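Local structure of putative calcium-regulated periplasmic protein (Bacteroides thetaiotaomicron, 3DB7) at residues V30-M35 with E45-N50; N50-E55 with K68-P73; G60-V65 with I97-K102; A75-A80 with A92-I97; T87-A92 with N110-K115. The protein binds calcium ions and is probably a calcium-regulated periplasmic protein of the PepSY-like family, its exact role being unknown. One frame throughout, in Å; residues are numbered along the deposited sequence.

Contact 1: residues V30-M35 with E45-N50; sequences VALAKM and EVIFTN. With CA (calcium ion), chain B; EDO (1,2-ethanediol), chain E.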
# COMPACT_ATOMS: atom_id res chain seq x y z
N VAL A 30 -25.20 -0.96 -1.57
CA VAL A 30 -24.51 -0.07 -0.65
C VAL A 30 -24.93 -0.34 0.79
O VAL A 30 -26.11 -0.26 1.14
CB VAL A 30 -24.68 1.42 -1.00
CG1 VAL A 30 -24.01 2.32 0.06
CG2 VAL A 30 -24.05 1.67 -2.40
N ALA A 31 -23.96 -0.67 1.63
CA ALA A 31 -24.16 -0.83 3.08
C ALA A 31 -23.97 0.48 3.86
O ALA A 31 -24.71 0.78 4.79
CB ALA A 31 -23.18 -1.95 3.62
N LEU A 32 -22.97 1.26 3.48
CA LEU A 32 -22.66 2.49 4.19
C LEU A 32 -21.85 3.36 3.24
O LEU A 32 -20.94 2.88 2.61
CB LEU A 32 -21.79 2.26 5.45
CG LEU A 32 -21.30 3.58 6.10
CD1 LEU A 32 -22.39 4.44 6.74
CD2 LEU A 32 -20.23 3.24 7.16
N ALA A 33 -22.18 4.64 3.20
CA ALA A 33 -21.38 5.70 2.56
C ALA A 33 -21.00 6.72 3.62
O ALA A 33 -21.79 7.02 4.52
CB ALA A 33 -22.16 6.38 1.42
N LYS A 34 -19.78 7.23 3.55
CA LYS A 34 -19.34 8.24 4.50
C LYS A 34 -18.37 9.22 3.86
O LYS A 34 -17.67 8.90 2.92
CB LYS A 34 -18.70 7.62 5.74
CG LYS A 34 -17.35 7.03 5.49
CD LYS A 34 -16.71 6.44 6.76
CE LYS A 34 -15.22 6.12 6.55
NZ LYS A 34 -14.70 5.23 7.66
N MSE A 35 -18.32 10.41 4.43
CA MSE A 35 -17.24 11.34 4.24
C MSE A 35 -16.22 11.12 5.36
O MSE A 35 -16.54 11.06 6.55
CB MSE A 35 -17.77 12.76 4.32
CG MSE A 35 -16.75 13.74 3.80
SE MSE A 35 -17.28 15.62 3.75
CE MSE A 35 -17.62 15.70 5.61
N GLU A 45 -15.94 7.29 1.21
CA GLU A 45 -15.85 5.84 1.14
C GLU A 45 -17.26 5.27 1.03
O GLU A 45 -18.20 5.72 1.70
CB GLU A 45 -15.18 5.24 2.40
CG GLU A 45 -13.65 5.47 2.56
CD GLU A 45 -12.98 4.62 3.59
OE1 GLU A 45 -13.60 4.07 4.52
OE2 GLU A 45 -11.75 4.52 3.50
N VAL A 46 -17.41 4.26 0.18
CA VAL A 46 -18.64 3.47 0.10
C VAL A 46 -18.32 2.02 0.29
O VAL A 46 -17.44 1.50 -0.39
CB VAL A 46 -19.39 3.75 -1.25
CG1 VAL A 46 -18.58 3.26 -2.48
CG2 VAL A 46 -20.82 3.17 -1.26
N ILE A 47 -18.97 1.36 1.25
CA ILE A 47 -18.80 -0.05 1.54
C ILE A 47 -20.06 -0.76 1.07
O ILE A 47 -21.19 -0.33 1.36
CB ILE A 47 -18.56 -0.33 3.07
CG1 ILE A 47 -17.41 0.51 3.61
CG2 ILE A 47 -18.36 -1.84 3.32
CD1 ILE A 47 -17.74 1.94 3.75
N PHE A 48 -19.89 -1.87 0.38
CA PHE A 48 -21.01 -2.63 -0.17
C PHE A 48 -21.36 -3.75 0.82
O PHE A 48 -20.58 -4.05 1.73
CB PHE A 48 -20.60 -3.18 -1.52
CG PHE A 48 -20.37 -2.11 -2.53
CD1 PHE A 48 -21.45 -1.41 -3.10
CD2 PHE A 48 -19.08 -1.80 -2.95
CE1 PHE A 48 -21.23 -0.42 -4.05
CE2 PHE A 48 -18.89 -0.80 -3.92
CZ PHE A 48 -19.93 -0.11 -4.45
N THR A 49 -22.53 -4.34 0.64
CA THR A 49 -22.99 -5.34 1.60
C THR A 49 -22.15 -6.63 1.56
O THR A 49 -22.25 -7.46 2.46
CB THR A 49 -24.47 -5.66 1.34
OG1 THR A 49 -24.63 -6.11 -0.01
CG2 THR A 49 -25.36 -4.44 1.61
N ASN A 50 -21.35 -6.80 0.52
CA ASN A 50 -20.41 -7.90 0.45
C ASN A 50 -19.04 -7.59 1.03
O ASN A 50 -18.13 -8.43 0.95
CB ASN A 50 -20.22 -8.44 -0.98
CG ASN A 50 -19.65 -7.42 -1.92
OD1 ASN A 50 -19.20 -6.34 -1.49
ND2 ASN A 50 -19.67 -7.75 -3.23
CA CA B . -9.87 5.88 3.84
C1 EDO E . -26.53 4.01 2.56
O1 EDO E . -27.54 4.62 3.38
C2 EDO E . -25.40 5.03 2.49
O2 EDO E . -24.95 5.47 3.80
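K34 and E45 pair across the antiparallel hairpin of strands 30-38 and 41-48, their side chains running alongside each other in one direction. K34 CG sits between the backbone N and the carbonyl carbon (chi1 71°), the chain extended beyond it. OE1 of E45 meets K34 NZ at 3.5 Å in a salt bridge, while OE2 of E45 binds a calcium ion at 2.3 Å, so the two oxygens divide their work. K34 NZ also has a salt bridge to D5, and E45 OE2 takes a hydrogen bond from K53. E36 and E55 bind the same calcium, as do D124, I125 and D126 of the second subunit. Between the strands, backbone bonds hold the register: I47 N donates to L32 O at 2.8 Å, almost straight at 172°. V30 points away from strand 41-48, yet its methyls reach it: CG1 meets V46 CG2 at 3.6 Å, the side chains crossing at about a right angle, and CG2 lies obliquely by the F48 ring, itself stacked on F25. A beta bulge sets A31 and L32 together opposite I47, whose O accepts from both: A31 N at 2.8 Å, in the carbonyl plane, and L32 N at 3.2 Å, tilted 16° from it.

Contact 2: residues N50-E55 with K68-P73; sequences NGNKVE and KHTSVP. With CA (calcium ion), chain B; CA (calcium ion), chain C.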
# COMPACT_ATOMS: atom_id res chain seq x y z
N ASN A 50 -21.35 -6.80 0.52
CA ASN A 50 -20.41 -7.90 0.45
C ASN A 50 -19.04 -7.59 1.03
O ASN A 50 -18.13 -8.43 0.95
CB ASN A 50 -20.22 -8.44 -0.98
CG ASN A 50 -19.65 -7.42 -1.92
OD1 ASN A 50 -19.20 -6.34 -1.49
ND2 ASN A 50 -19.67 -7.75 -3.23
N GLY A 51 -18.88 -6.40 1.61
CA GLY A 51 -17.63 -6.02 2.26
C GLY A 51 -16.63 -5.30 1.37
O GLY A 51 -15.65 -4.76 1.83
N ASN A 52 -16.90 -5.24 0.07
CA ASN A 52 -16.02 -4.47 -0.82
C ASN A 52 -16.18 -2.97 -0.60
O ASN A 52 -17.20 -2.55 -0.03
CB ASN A 52 -16.33 -4.83 -2.28
CG ASN A 52 -15.89 -6.23 -2.63
OD1 ASN A 52 -15.08 -6.82 -1.92
ND2 ASN A 52 -16.45 -6.75 -3.74
N LYS A 53 -15.17 -2.20 -0.98
CA LYS A 53 -15.14 -0.76 -0.70
C LYS A 53 -14.50 -0.00 -1.84
O LYS A 53 -13.52 -0.47 -2.46
CB LYS A 53 -14.33 -0.49 0.59
CG LYS A 53 -14.42 0.93 1.09
CD LYS A 53 -13.32 1.28 2.10
CE LYS A 53 -12.01 1.61 1.43
NZ LYS A 53 -10.92 2.04 2.36
N VAL A 54 -15.00 1.20 -2.05
CA VAL A 54 -14.33 2.14 -2.92
C VAL A 54 -14.12 3.44 -2.18
O VAL A 54 -15.02 3.88 -1.44
CB VAL A 54 -15.12 2.47 -4.21
CG1 VAL A 54 -14.35 3.46 -5.10
CG2 VAL A 54 -15.39 1.18 -5.00
N GLU A 55 -12.95 4.04 -2.32
CA GLU A 55 -12.67 5.37 -1.79
C GLU A 55 -12.38 6.30 -2.91
O GLU A 55 -11.67 5.94 -3.87
CB GLU A 55 -11.51 5.36 -0.81
CG GLU A 55 -11.32 6.69 -0.09
CD GLU A 55 -10.52 6.54 1.19
OE1 GLU A 55 -9.74 5.53 1.36
OE2 GLU A 55 -10.67 7.43 2.04
N LYS A 68 -11.58 -7.24 -2.22
CA LYS A 68 -10.97 -8.48 -1.71
C LYS A 68 -11.98 -9.60 -1.52
O LYS A 68 -11.57 -10.77 -1.42
CB LYS A 68 -10.19 -8.25 -0.44
CG LYS A 68 -11.05 -7.88 0.69
CD LYS A 68 -10.13 -7.56 1.91
CE LYS A 68 -10.86 -6.77 2.95
NZ LYS A 68 -10.92 -5.33 2.60
N HIS A 69 -13.28 -9.29 -1.53
CA HIS A 69 -14.30 -10.34 -1.34
C HIS A 69 -14.79 -10.93 -2.66
O HIS A 69 -15.45 -11.99 -2.69
CB HIS A 69 -15.47 -9.83 -0.47
CG HIS A 69 -15.05 -9.44 0.92
ND1 HIS A 69 -14.71 -8.16 1.28
CD2 HIS A 69 -14.91 -10.20 2.03
CE1 HIS A 69 -14.37 -8.13 2.56
NE2 HIS A 69 -14.49 -9.35 3.04
N THR A 70 -14.44 -10.27 -3.74
CA THR A 70 -14.70 -10.77 -5.09
C THR A 70 -13.44 -10.53 -5.93
O THR A 70 -12.42 -11.20 -5.73
CB THR A 70 -15.96 -10.18 -5.68
OG1 THR A 70 -15.87 -8.76 -5.73
CG2 THR A 70 -17.19 -10.60 -4.82
N SER A 71 -13.52 -9.59 -6.87
CA SER A 71 -12.31 -9.06 -7.51
C SER A 71 -12.65 -7.75 -8.16
O SER A 71 -13.81 -7.41 -8.32
CB SER A 71 -11.75 -10.05 -8.52
OG SER A 71 -12.72 -10.37 -9.51
N VAL A 72 -11.63 -7.01 -8.53
CA VAL A 72 -11.83 -5.69 -9.10
C VAL A 72 -12.41 -5.79 -10.52
O VAL A 72 -11.83 -6.48 -11.37
CB VAL A 72 -10.52 -4.91 -9.16
CG1 VAL A 72 -10.68 -3.62 -9.92
CG2 VAL A 72 -10.00 -4.65 -7.72
N PRO A 73 -13.50 -5.07 -10.81
CA PRO A 73 -13.99 -5.07 -12.19
C PRO A 73 -12.90 -4.69 -13.18
O PRO A 73 -12.23 -3.71 -13.02
CB PRO A 73 -15.13 -4.06 -12.16
CG PRO A 73 -15.63 -4.12 -10.67
CD PRO A 73 -14.36 -4.34 -9.86
CA CA B . -9.87 5.88 3.84
CA CA C . -7.73 4.42 1.06
O HOH W 1 -12.96 -4.62 0.93
O HOH W 2 -5.87 3.58 -0.31
O HOH W 3 -7.70 5.87 -0.87
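A chi1 of -70° sets N52 CG anti to the carbonyl carbon, beside the backbone N, and the amide it carries meets H69 and T70; H69 CG is likewise anti to its carbonyl carbon (chi1 -62°). N52 uses both ends of its amide. OD1 accepts from H69 N at 3.1 Å, in the carbonyl plane, and also lies at the edge of the imidazole, where ND1 makes a weak 3.5 Å bond to it. ND2 donates to T70 OG1 at 2.9 Å, the hydroxyl tilted slightly from the amide plane. N50 O sits over one face of the H69 ring, 3.2 Å from CG. A water joins G51 O to K68 NZ, which is also salt-bridged to D66. Farther along, E55 leaves the contact to bridge two calcium ions through OE1. The turn before strand 53-56 is shaped by N50 OD1, which accepts from N52 N at 3.0 Å from above its carbonyl plane: an Asx turn, here in the connection of the hairpin formed by strands 41-48 and 53-56.

Contact 3: residues G60-V65 with I97-K102; sequences GNWEEV and IERDKK. With CA (calcium ion), chain C.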
# COMPACT_ATOMS: atom_id res chain seq x y z
N GLY A 60 -14.47 13.09 -6.41
CA GLY A 60 -15.17 11.91 -6.87
C GLY A 60 -14.35 11.01 -7.78
O GLY A 60 -14.93 10.09 -8.41
N ASN A 61 -13.04 11.23 -7.87
CA ASN A 61 -12.18 10.35 -8.64
C ASN A 61 -11.75 9.21 -7.75
O ASN A 61 -11.23 9.43 -6.66
CB ASN A 61 -10.94 11.08 -9.10
CG ASN A 61 -11.26 12.22 -9.99
OD1 ASN A 61 -10.95 13.38 -9.69
ND2 ASN A 61 -11.85 11.90 -11.10
N TRP A 62 -11.93 7.98 -8.21
CA TRP A 62 -11.53 6.85 -7.37
C TRP A 62 -10.06 6.90 -7.04
O TRP A 62 -9.23 7.25 -7.91
CB TRP A 62 -11.92 5.51 -7.98
CG TRP A 62 -11.19 5.08 -9.20
CD1 TRP A 62 -11.55 5.33 -10.49
CD2 TRP A 62 -9.98 4.29 -9.25
NE1 TRP A 62 -10.62 4.74 -11.36
CE2 TRP A 62 -9.67 4.09 -10.61
CE3 TRP A 62 -9.13 3.74 -8.28
CZ2 TRP A 62 -8.56 3.38 -11.02
CZ3 TRP A 62 -8.05 3.04 -8.68
CH2 TRP A 62 -7.79 2.85 -10.05
N GLU A 63 -9.75 6.49 -5.81
CA GLU A 63 -8.36 6.34 -5.36
C GLU A 63 -8.05 4.93 -4.86
O GLU A 63 -6.89 4.52 -4.88
CB GLU A 63 -7.99 7.35 -4.29
CG GLU A 63 -7.82 8.75 -4.82
CD GLU A 63 -7.43 9.81 -3.81
OE1 GLU A 63 -8.01 9.85 -2.71
OE2 GLU A 63 -6.60 10.66 -4.20
N GLU A 64 -9.10 4.18 -4.46
CA GLU A 64 -8.94 2.82 -3.95
C GLU A 64 -10.14 2.04 -4.30
O GLU A 64 -11.26 2.49 -4.03
CB GLU A 64 -8.76 2.83 -2.43
CG GLU A 64 -8.68 1.45 -1.80
CD GLU A 64 -8.78 1.45 -0.25
OE1 GLU A 64 -8.84 2.55 0.40
OE2 GLU A 64 -8.81 0.34 0.29
N VAL A 65 -9.98 0.91 -4.94
CA VAL A 65 -11.05 -0.05 -5.16
C VAL A 65 -10.61 -1.35 -4.51
O VAL A 65 -9.68 -2.00 -5.01
CB VAL A 65 -11.32 -0.25 -6.66
CG1 VAL A 65 -12.40 -1.33 -6.85
CG2 VAL A 65 -11.72 1.07 -7.32
N ILE A 97 -6.97 -2.27 -6.22
CA ILE A 97 -6.18 -1.36 -7.00
C ILE A 97 -6.28 0.01 -6.35
O ILE A 97 -7.38 0.43 -5.90
CB ILE A 97 -6.56 -1.33 -8.49
CG1 ILE A 97 -5.60 -0.46 -9.30
CG2 ILE A 97 -8.04 -0.89 -8.73
CD1 ILE A 97 -5.80 -0.64 -10.84
N GLU A 98 -5.17 0.71 -6.32
CA GLU A 98 -5.07 2.07 -5.77
C GLU A 98 -4.29 2.92 -6.71
O GLU A 98 -3.43 2.43 -7.45
CB GLU A 98 -4.33 2.06 -4.46
CG GLU A 98 -5.07 1.24 -3.40
CD GLU A 98 -4.25 1.01 -2.13
OE1 GLU A 98 -3.29 0.20 -2.15
OE2 GLU A 98 -4.56 1.63 -1.11
N ARG A 99 -4.52 4.24 -6.65
CA ARG A 99 -3.74 5.16 -7.46
C ARG A 99 -3.63 6.51 -6.74
O ARG A 99 -4.53 6.87 -5.95
CB ARG A 99 -4.36 5.33 -8.84
CG ARG A 99 -5.65 6.06 -8.82
CD ARG A 99 -6.22 6.28 -10.23
NE ARG A 99 -7.56 6.85 -10.13
CZ ARG A 99 -8.26 7.36 -11.11
NH1 ARG A 99 -7.79 7.40 -12.36
NH2 ARG A 99 -9.45 7.86 -10.83
N ASP A 100 -2.55 7.21 -7.06
CA ASP A 100 -2.39 8.57 -6.62
C ASP A 100 -1.67 9.30 -7.73
O ASP A 100 -1.72 8.86 -8.88
CB ASP A 100 -1.72 8.64 -5.26
CG ASP A 100 -0.29 8.27 -5.30
OD1 ASP A 100 0.22 7.97 -6.38
OD2 ASP A 100 0.36 8.31 -4.23
N LYS A 101 -1.10 10.44 -7.39
CA LYS A 101 -0.56 11.31 -8.42
C LYS A 101 0.72 10.81 -8.96
O LYS A 101 1.30 11.42 -9.87
CB LYS A 101 -0.30 12.72 -7.86
CG LYS A 101 -1.36 13.68 -8.16
CD LYS A 101 -2.67 13.15 -7.76
CE LYS A 101 -3.76 13.69 -8.64
NZ LYS A 101 -5.01 13.76 -7.85
N LYS A 102 1.19 9.70 -8.41
CA LYS A 102 2.46 9.16 -8.89
C LYS A 102 2.50 7.68 -9.28
O LYS A 102 3.39 7.30 -10.05
CB LYS A 102 3.58 9.47 -7.90
CG LYS A 102 3.70 8.53 -6.73
CD LYS A 102 5.11 8.05 -6.61
CA CA C . -7.73 4.42 1.06
O HOH W 4 -11.74 9.24 -12.22
O HOH W 2 -5.87 3.58 -0.31
O HOH W 3 -7.70 5.87 -0.87
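Strands 62-66 and 94-99 run antiparallel, the axes of segments 62-65 and 97-99 approaching to 4.7 Å, with V65 and I97 a hydrogen-bonded pair and E64 beside E98. R99 CG lies between its backbone N and carbonyl carbon (chi1 69°), the chain extended to NE. The guanidinium lies flat on the W62 indole, planes 13° apart, with CZ 3.7 Å from the five-membered centroid, a cation-pi contact; R99 CD sits 3.8 Å from the six-membered centroid as a CH-pi contact. V65 CG2 lies over the opposite face, toward its rim. The same guanidinium grips W62 O side-on, NE at 2.8 Å and NH2 at 3.0 Å, the oxygen in its plane. I97 CG2 touches the indole obliquely at CZ3, 3.9 Å away. On the sheet's other face E64 OE1 binds a calcium ion at 2.3 Å and accepts from K53; E98 OE2 accepts from a water of that calcium. Stack and grip restrain the guanidinium's rotation and probably ease its charge; the metal probably offsets repulsion between the E64 and E98 carboxylates.

Contact 4: residues A75-A80 with A92-I97; sequences AIIPAA and AKVLKI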
# COMPACT_ATOMS: atom_id res chain seq x y z
N ALA A 75 -12.79 -3.49 -16.11
CA ALA A 75 -12.85 -2.21 -16.84
C ALA A 75 -12.08 -1.09 -16.12
O ALA A 75 -11.64 -0.17 -16.76
CB ALA A 75 -14.31 -1.79 -17.02
N ILE A 76 -11.98 -1.18 -14.79
CA ILE A 76 -11.27 -0.17 -13.97
C ILE A 76 -9.75 -0.25 -14.12
O ILE A 76 -9.03 0.72 -13.87
CB ILE A 76 -11.62 -0.41 -12.47
CG1 ILE A 76 -13.11 -0.18 -12.24
CG2 ILE A 76 -10.82 0.50 -11.50
CD1 ILE A 76 -13.62 -0.69 -10.87
N ILE A 77 -9.23 -1.43 -14.47
CA ILE A 77 -7.79 -1.67 -14.51
C ILE A 77 -7.16 -1.22 -15.84
O ILE A 77 -7.62 -1.64 -16.93
CB ILE A 77 -7.53 -3.20 -14.34
CG1 ILE A 77 -8.21 -3.73 -13.07
CG2 ILE A 77 -6.05 -3.48 -14.33
CD1 ILE A 77 -8.22 -5.21 -12.99
N PRO A 78 -6.15 -0.35 -15.78
CA PRO A 78 -5.54 0.08 -17.04
C PRO A 78 -5.07 -1.12 -17.85
O PRO A 78 -4.57 -2.10 -17.30
CB PRO A 78 -4.36 0.95 -16.59
CG PRO A 78 -4.75 1.46 -15.20
CD PRO A 78 -5.63 0.40 -14.60
N ALA A 79 -5.26 -1.04 -19.17
CA ALA A 79 -4.99 -2.18 -20.02
C ALA A 79 -3.59 -2.71 -19.86
O ALA A 79 -3.36 -3.92 -19.86
CB ALA A 79 -5.26 -1.83 -21.51
N ALA A 80 -2.61 -1.83 -19.71
CA ALA A 80 -1.23 -2.31 -19.64
C ALA A 80 -1.01 -3.09 -18.35
O ALA A 80 -0.28 -4.07 -18.30
CB ALA A 80 -0.20 -1.15 -19.68
N ALA A 92 -4.14 -15.52 -10.90
CA ALA A 92 -4.49 -14.53 -9.87
C ALA A 92 -5.59 -13.60 -10.33
O ALA A 92 -5.74 -13.30 -11.47
CB ALA A 92 -3.25 -13.74 -9.47
N LYS A 93 -6.40 -13.16 -9.39
CA LYS A 93 -7.27 -12.03 -9.64
C LYS A 93 -6.71 -10.83 -8.93
O LYS A 93 -5.95 -10.93 -7.95
CB LYS A 93 -8.70 -12.30 -9.16
CG LYS A 93 -9.43 -13.42 -9.92
CD LYS A 93 -10.26 -12.88 -11.10
N VAL A 94 -7.12 -9.68 -9.44
CA VAL A 94 -6.78 -8.41 -8.82
C VAL A 94 -7.80 -8.15 -7.72
O VAL A 94 -8.99 -8.05 -8.00
CB VAL A 94 -6.76 -7.28 -9.80
CG1 VAL A 94 -6.58 -5.94 -9.11
CG2 VAL A 94 -5.66 -7.47 -10.91
N LEU A 95 -7.37 -8.14 -6.47
CA LEU A 95 -8.23 -7.95 -5.33
C LEU A 95 -8.36 -6.46 -4.94
O LEU A 95 -9.40 -6.08 -4.37
CB LEU A 95 -7.76 -8.77 -4.11
CG LEU A 95 -7.83 -10.27 -4.28
CD1 LEU A 95 -7.64 -10.96 -2.94
CD2 LEU A 95 -9.18 -10.69 -4.92
N LYS A 96 -7.33 -5.65 -5.20
CA LYS A 96 -7.38 -4.24 -4.91
C LYS A 96 -6.54 -3.49 -5.91
O LYS A 96 -5.54 -4.01 -6.39
CB LYS A 96 -6.86 -3.95 -3.49
CG LYS A 96 -6.88 -2.49 -3.09
CD LYS A 96 -6.64 -2.33 -1.61
CE LYS A 96 -5.39 -3.08 -1.23
NZ LYS A 96 -5.15 -2.96 0.26
N ILE A 97 -6.97 -2.27 -6.22
CA ILE A 97 -6.18 -1.36 -7.00
C ILE A 97 -6.28 0.01 -6.35
O ILE A 97 -7.38 0.43 -5.90
CB ILE A 97 -6.56 -1.33 -8.49
CG1 ILE A 97 -5.60 -0.46 -9.30
CG2 ILE A 97 -8.04 -0.89 -8.73
CD1 ILE A 97 -5.80 -0.64 -10.84
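I76 begins the contact by passing its CG2 obliquely against CG2 of I97, the two methyls 4.2 Å apart. Its neighbours from other elements are W62 of strand 62-66 and F20 and H24 of helix 15-24, which places this isoleucine between the sheet and that helix. Next comes I77. Its CG1 is anti to the carbonyl carbon (chi1 -53°) and the chain is extended to CD1 (chi2 169°), reaching V94 tip to tip, with CD1 4.0 Å from V94 CG2. P78 follows at the N-cap position of helix 79-88; CD of its ring meets CD1 of I97 at 3.9 Å, again tip to tip, and the ring also packs on Y104 and F120. I97 therefore receives two residues with different branches, CG2 taking I76 and CD1 taking P78. V94 in turn packs on V106 and L108 of the adjoining strand. Together these contacts join the approach to helix 79-88 to the face of strand 94-99 that bears V94 and I97. No hydrogen bond crosses between the segments: the join is made by aliphatic carbons alone, so the fit probably depends on shape and burial of apolar surface.

Contact 5: residues T87-A92 with N110-K115; sequences TNYPDA and NRTELK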
# COMPACT_ATOMS: atom_id res chain seq x y z
N THR A 87 -0.58 -11.96 -17.96
CA THR A 87 0.60 -12.64 -18.52
C THR A 87 1.39 -13.35 -17.43
O THR A 87 1.72 -14.53 -17.55
CB THR A 87 1.54 -11.65 -19.20
OG1 THR A 87 0.84 -11.02 -20.29
CG2 THR A 87 2.85 -12.35 -19.71
N ASN A 88 1.72 -12.65 -16.36
CA ASN A 88 2.72 -13.14 -15.40
C ASN A 88 2.14 -13.83 -14.20
O ASN A 88 2.85 -14.58 -13.50
CB ASN A 88 3.59 -11.95 -14.95
CG ASN A 88 4.42 -11.43 -16.08
OD1 ASN A 88 5.27 -12.17 -16.58
ND2 ASN A 88 4.13 -10.21 -16.56
N TYR A 89 0.85 -13.58 -13.93
CA TYR A 89 0.11 -14.18 -12.83
C TYR A 89 -1.25 -14.65 -13.32
O TYR A 89 -2.29 -14.16 -12.89
CB TYR A 89 -0.02 -13.21 -11.64
CG TYR A 89 1.28 -12.63 -11.21
CD1 TYR A 89 2.06 -13.28 -10.28
CD2 TYR A 89 1.74 -11.45 -11.72
CE1 TYR A 89 3.28 -12.76 -9.86
CE2 TYR A 89 2.94 -10.92 -11.35
CZ TYR A 89 3.73 -11.58 -10.40
OH TYR A 89 4.95 -11.02 -10.05
N PRO A 90 -1.21 -15.62 -14.25
CA PRO A 90 -2.47 -16.03 -14.91
C PRO A 90 -3.55 -16.67 -14.03
O PRO A 90 -4.72 -16.74 -14.45
CB PRO A 90 -2.00 -17.01 -15.97
CG PRO A 90 -0.72 -17.56 -15.40
CD PRO A 90 -0.06 -16.40 -14.73
N ASP A 91 -3.16 -17.09 -12.85
CA ASP A 91 -4.08 -17.72 -11.90
C ASP A 91 -4.57 -16.77 -10.82
O ASP A 91 -5.38 -17.16 -9.96
CB ASP A 91 -3.45 -18.96 -11.28
CG ASP A 91 -3.17 -20.04 -12.31
OD1 ASP A 91 -4.15 -20.53 -12.90
OD2 ASP A 91 -2.00 -20.37 -12.50
N ALA A 92 -4.14 -15.52 -10.90
CA ALA A 92 -4.49 -14.53 -9.87
C ALA A 92 -5.59 -13.60 -10.33
O ALA A 92 -5.74 -13.30 -11.47
CB ALA A 92 -3.25 -13.74 -9.47
N ASN A 110 -2.88 -13.89 -4.89
CA ASN A 110 -1.75 -14.74 -4.45
C ASN A 110 -0.87 -13.97 -3.44
O ASN A 110 0.16 -14.45 -3.00
CB ASN A 110 -0.93 -15.26 -5.63
CG ASN A 110 -0.12 -14.17 -6.29
OD1 ASN A 110 -0.36 -13.01 -6.03
ND2 ASN A 110 0.89 -14.55 -7.09
N ARG A 111 -1.34 -12.79 -3.09
CA ARG A 111 -0.74 -11.88 -2.09
C ARG A 111 0.39 -10.99 -2.64
O ARG A 111 0.80 -10.05 -1.96
CB ARG A 111 -0.29 -12.58 -0.82
CG ARG A 111 -1.50 -13.06 0.02
CD ARG A 111 -1.07 -13.44 1.42
NE ARG A 111 0.10 -14.32 1.39
N THR A 112 0.78 -11.21 -3.89
CA THR A 112 1.77 -10.31 -4.55
C THR A 112 1.20 -8.92 -4.69
O THR A 112 0.01 -8.73 -4.98
CB THR A 112 2.10 -10.83 -5.90
OG1 THR A 112 2.75 -12.12 -5.79
CG2 THR A 112 3.03 -9.93 -6.68
N GLU A 113 2.05 -7.92 -4.50
CA GLU A 113 1.68 -6.54 -4.70
C GLU A 113 2.62 -5.96 -5.77
O GLU A 113 3.83 -6.17 -5.69
CB GLU A 113 1.83 -5.72 -3.42
CG GLU A 113 1.01 -6.24 -2.26
CD GLU A 113 1.09 -5.34 -1.00
OE1 GLU A 113 1.60 -4.20 -1.09
OE2 GLU A 113 0.58 -5.78 0.06
N LEU A 114 2.03 -5.29 -6.75
CA LEU A 114 2.78 -4.69 -7.83
C LEU A 114 2.56 -3.21 -7.81
O LEU A 114 1.48 -2.76 -7.44
CB LEU A 114 2.24 -5.23 -9.18
CG LEU A 114 2.18 -6.75 -9.38
CD1 LEU A 114 1.47 -7.05 -10.68
CD2 LEU A 114 3.56 -7.36 -9.29
N LYS A 115 3.57 -2.45 -8.16
CA LYS A 115 3.43 -1.00 -8.33
C LYS A 115 3.89 -0.64 -9.71
O LYS A 115 4.89 -1.17 -10.22
CB LYS A 115 4.25 -0.27 -7.28
CG LYS A 115 3.68 -0.41 -5.88
CD LYS A 115 4.54 0.28 -4.78
CE LYS A 115 4.59 1.73 -4.97
NZ LYS A 115 5.41 2.41 -3.83
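The hydroxyl of Y89 meets carbon across this contact: OH lies 4.0 Å from T112 CG2 and 4.0 Å from L114 CD2, and no hydrogen bond joins the two segments. A chi1 of -51° sets Y89 CG anti to the carbonyl carbon; CB points toward 110-115, where the ring meets N110, T112 and L114. Near the base of the ring, Y89 CD1 comes within 3.6 Å of N110 ND2. That amide plane is turned 74° from the ring, and the two side chains cross at about a right angle. T112 also crosses the tyrosine at about a right angle, whereas L114 slides past it in the opposite direction, both of its methyls coming to 4.2 Å from Y89 CE2. Y89 is the first residue to leave helix 79-88 and opens a type I beta turn that runs to A92, closed by A92 N donating to Y89 O at 3.0 Å. The opposing segment has a turn of its own: N110 OD1 accepts from T112 N at 3.0 Å, an Asx turn, with the donor 50° out of the carbonyl plane. The two ends of the N110 amide thus have separate tasks, OD1 holding the turn and ND2 lying by the ring. T112 OG1 is hydrogen-bonded to N127. I125 of strand 122-126 packs on both Y89 and L114, and L108 of strand 103-108 touches Y89 and A92.

All five contacts reach one antiparallel sheet, yet their chemistry changes with depth. Contact 4 is buried and purely apolar; contact 2 lies at the surface and works through amide, imidazole and hydroxyl groups; contacts 1, 3 and 5 are intermediate. Contacts 1 and 3 are strand pairs with backbone ladders; contact 2 ties two loops with side-chain and backbone groups, while 4 and 5 pack residues flanking helix 79-88 on strand residues through side chains. Contacts 1 and 2 share N50 and one calcium ion, and contacts 2 and 3 share the other, so the metal sites run across neighbouring strands. Contact 4 is nested within the loop closed by contact 3 and shares I97 with it.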